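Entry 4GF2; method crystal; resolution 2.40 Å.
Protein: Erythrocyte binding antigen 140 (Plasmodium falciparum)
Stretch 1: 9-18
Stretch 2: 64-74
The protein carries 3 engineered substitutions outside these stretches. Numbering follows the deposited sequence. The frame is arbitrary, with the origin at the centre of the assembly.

Stretch 1 9-18: THLFACGIKR
Stretch 2 (64-74) LISVNTEAKLL

The strongest link between the stretches is a salt bridge: Lys-17 NZ donates to Glu-70 OE1 at 2.9 Å. The lysine leaves its backbone with chi1 to chi4 m, t, t, m, so the chain runs extended and turns at its last bond. Glu-70 has its CA-to-CB bond pointing away from stretch 1, but chi1 t and chi2 p (70°) bring its carboxylate back. A water reinforces the pair, accepting from Lys-17 NZ at 2.7 Å and donating to Glu-70 OE2 at 2.7 Å. A second water ties backbone to backbone, accepting from Lys-17 N and donating to Leu-73 O, both at 3.0 Å.

These contacts sit on a crossed scaffold. Residues 9-14 and 64-74 are helical, with axes 9.7 Å apart at closest approach and a signed crossing angle of -74°. The register is set by Leu-11 CA to Thr-69 CA, 6.1 Å. Gly-15 N still bonds to Leu-11 O (2.9 Å), yet phi/psi of 88/162 takes Gly-15 out of the helix; a CB there would jam against the preceding carbonyl O. Ile-16 and Lys-17 continue extended, at -58/146 and -97/150.

Leu-73 (m, t) buries the most area. Its CD2 meets Leu-11 CD2 at 3.6 Å, and its CD1 lies 3.8 Å from Cys-14 CB and 3.5 Å from Gly-15 O. Lys-17 CE packs 3.5 Å from Leu-73 CB, so the lysine's aliphatic portion serves the apolar contact while its amine serves the bridge.

At the close crossing, Thr-69 (m) donates OG1 to Ile-65 O (2.7 Å), satisfying its hydroxyl within its own helix, and sets CG2 3.9 Å from Leu-11 CA. Farther out, His-10 (chi1 m, chi2 -27°) receives Ile-65 CG2 over one ring face, 3.6 Å from the ring centroid and 18° off the normal, a CH-pi contact.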

# COMPACT_ATOMS: atom_id res chain seq x y z
N THR A 9 12.24 -47.62 11.88
CA THR A 9 13.23 -46.85 12.62
C THR A 9 13.99 -45.89 11.70
O THR A 9 14.20 -44.73 12.04
CB THR A 9 14.23 -47.77 13.34
OG1 THR A 9 13.51 -48.68 14.19
CG2 THR A 9 15.21 -46.97 14.17
N HIS A 10 14.39 -46.39 10.53
CA HIS A 10 15.06 -45.55 9.54
C HIS A 10 14.16 -44.40 9.11
O HIS A 10 14.59 -43.25 9.05
CB HIS A 10 15.44 -46.38 8.31
CG HIS A 10 16.39 -47.50 8.61
ND1 HIS A 10 17.28 -47.47 9.67
CD2 HIS A 10 16.58 -48.70 8.00
CE1 HIS A 10 17.98 -48.59 9.69
NE2 HIS A 10 17.57 -49.35 8.68
N LEU A 11 12.90 -44.71 8.82
CA LEU A 11 11.94 -43.71 8.39
C LEU A 11 11.78 -42.60 9.42
O LEU A 11 11.88 -41.42 9.08
CB LEU A 11 10.58 -44.36 8.11
CG LEU A 11 10.42 -44.99 6.73
CD1 LEU A 11 9.24 -45.95 6.70
CD2 LEU A 11 10.24 -43.90 5.68
N PHE A 12 11.55 -42.98 10.67
CA PHE A 12 11.29 -41.99 11.71
C PHE A 12 12.56 -41.28 12.17
O PHE A 12 12.50 -40.18 12.71
CB PHE A 12 10.58 -42.64 12.90
CG PHE A 12 9.14 -42.95 12.64
CD1 PHE A 12 8.21 -41.93 12.53
CD2 PHE A 12 8.71 -44.26 12.49
CE1 PHE A 12 6.88 -42.20 12.27
CE2 PHE A 12 7.38 -44.54 12.24
CZ PHE A 12 6.46 -43.51 12.13
N ALA A 13 13.71 -41.91 11.96
CA ALA A 13 14.98 -41.27 12.30
C ALA A 13 15.09 -39.93 11.57
O ALA A 13 15.55 -38.94 12.14
CB ALA A 13 16.15 -42.18 11.93
N CYS A 14 14.66 -39.91 10.31
CA CYS A 14 14.67 -38.68 9.53
C CYS A 14 13.37 -37.92 9.72
O CYS A 14 13.35 -36.69 9.76
CB CYS A 14 14.89 -38.98 8.05
SG CYS A 14 16.52 -39.68 7.67
N GLY A 15 12.27 -38.65 9.83
CA GLY A 15 10.98 -38.06 10.11
C GLY A 15 10.22 -37.61 8.88
O GLY A 15 10.78 -37.45 7.80
N ILE A 16 8.91 -37.41 9.05
CA ILE A 16 8.05 -36.93 7.98
C ILE A 16 8.56 -35.59 7.47
O ILE A 16 9.09 -34.78 8.23
CB ILE A 16 6.60 -36.75 8.45
CG1 ILE A 16 6.09 -38.03 9.12
CG2 ILE A 16 5.70 -36.38 7.29
CD1 ILE A 16 5.84 -37.88 10.61
N LYS A 17 8.40 -35.35 6.17
CA LYS A 17 8.86 -34.11 5.56
C LYS A 17 7.73 -33.09 5.45
O LYS A 17 6.56 -33.46 5.31
CB LYS A 17 9.45 -34.39 4.18
CG LYS A 17 10.69 -35.25 4.21
CD LYS A 17 11.22 -35.55 2.82
CE LYS A 17 12.50 -36.37 2.87
NZ LYS A 17 13.62 -35.66 3.54
N ARG A 18 8.08 -31.82 5.51
CA ARG A 18 7.12 -30.75 5.26
C ARG A 18 6.79 -30.77 3.78
O ARG A 18 7.68 -30.98 2.94
CB ARG A 18 7.69 -29.40 5.68
CG ARG A 18 7.96 -29.29 7.18
CD ARG A 18 8.54 -27.93 7.55
NE ARG A 18 9.97 -27.83 7.27
CZ ARG A 18 10.93 -28.24 8.10
NH1 ARG A 18 10.64 -28.77 9.28
NH2 ARG A 18 12.20 -28.11 7.75
N LEU A 64 23.24 -46.45 1.80
CA LEU A 64 22.17 -47.07 1.03
C LEU A 64 20.83 -46.86 1.72
O LEU A 64 19.81 -46.59 1.07
CB LEU A 64 22.44 -48.57 0.85
CG LEU A 64 23.53 -48.92 -0.17
CD1 LEU A 64 23.96 -50.37 -0.01
CD2 LEU A 64 23.04 -48.66 -1.59
N ILE A 65 20.83 -46.96 3.05
CA ILE A 65 19.62 -46.75 3.83
C ILE A 65 19.15 -45.31 3.73
O ILE A 65 17.96 -45.04 3.63
CB ILE A 65 19.85 -47.10 5.31
CG1 ILE A 65 20.02 -48.61 5.47
CG2 ILE A 65 18.68 -46.60 6.16
CD1 ILE A 65 20.46 -49.04 6.85
N SER A 66 20.10 -44.38 3.74
CA SER A 66 19.76 -42.96 3.70
C SER A 66 19.06 -42.58 2.39
O SER A 66 18.02 -41.94 2.41
CB SER A 66 21.02 -42.12 3.89
OG SER A 66 21.56 -42.34 5.18
N VAL A 67 19.63 -42.98 1.25
CA VAL A 67 19.06 -42.60 -0.04
C VAL A 67 17.70 -43.26 -0.26
O VAL A 67 16.76 -42.61 -0.73
CB VAL A 67 20.00 -42.92 -1.23
CG1 VAL A 67 21.30 -42.15 -1.09
CG2 VAL A 67 20.26 -44.42 -1.34
N ASN A 68 17.61 -44.54 0.08
CA ASN A 68 16.36 -45.28 -0.08
C ASN A 68 15.26 -44.72 0.81
O ASN A 68 14.09 -44.68 0.42
CB ASN A 68 16.60 -46.76 0.23
CG ASN A 68 15.34 -47.59 0.13
OD1 ASN A 68 14.63 -47.76 1.11
ND2 ASN A 68 15.07 -48.12 -1.05
N THR A 69 15.62 -44.28 2.01
CA THR A 69 14.65 -43.71 2.93
C THR A 69 14.21 -42.34 2.43
O THR A 69 13.02 -42.02 2.44
CB THR A 69 15.21 -43.58 4.36
OG1 THR A 69 15.57 -44.88 4.86
CG2 THR A 69 14.17 -42.98 5.29
N GLU A 70 15.17 -41.55 1.97
CA GLU A 70 14.88 -40.24 1.40
C GLU A 70 13.82 -40.36 0.31
O GLU A 70 12.90 -39.55 0.23
CB GLU A 70 16.16 -39.61 0.84
CG GLU A 70 15.94 -38.33 0.05
CD GLU A 70 15.52 -37.15 0.91
OE1 GLU A 70 15.56 -37.28 2.16
OE2 GLU A 70 15.16 -36.10 0.34
N ALA A 71 13.94 -41.40 -0.52
CA ALA A 71 12.97 -41.64 -1.59
C ALA A 71 11.55 -41.89 -1.06
O ALA A 71 10.59 -41.25 -1.49
CB ALA A 71 13.42 -42.81 -2.44
N LYS A 72 11.41 -42.83 -0.12
CA LYS A 72 10.11 -43.10 0.50
C LYS A 72 9.47 -41.81 1.02
O LYS A 72 8.31 -41.52 0.75
CB LYS A 72 10.24 -44.06 1.68
CG LYS A 72 10.54 -45.50 1.32
CD LYS A 72 10.40 -46.39 2.54
CE LYS A 72 10.90 -47.80 2.28
NZ LYS A 72 10.71 -48.67 3.48
N LEU A 73 10.25 -41.06 1.79
CA LEU A 73 9.74 -39.87 2.44
C LEU A 73 9.35 -38.82 1.40
O LEU A 73 8.37 -38.10 1.57
CB LEU A 73 10.76 -39.33 3.44
CG LEU A 73 10.99 -40.24 4.65
CD1 LEU A 73 12.13 -39.74 5.52
CD2 LEU A 73 9.72 -40.36 5.48
N LEU A 74 10.12 -38.74 0.32
CA LEU A 74 9.79 -37.85 -0.78
C LEU A 74 8.50 -38.29 -1.45
O LEU A 74 7.69 -37.47 -1.88
CB LEU A 74 10.92 -37.80 -1.81
CG LEU A 74 12.16 -37.00 -1.43
CD1 LEU A 74 13.20 -37.12 -2.52
CD2 LEU A 74 11.81 -35.53 -1.17
O HOH W 1 14.02 -33.89 1.49
O HOH W 2 7.34 -37.48 4.30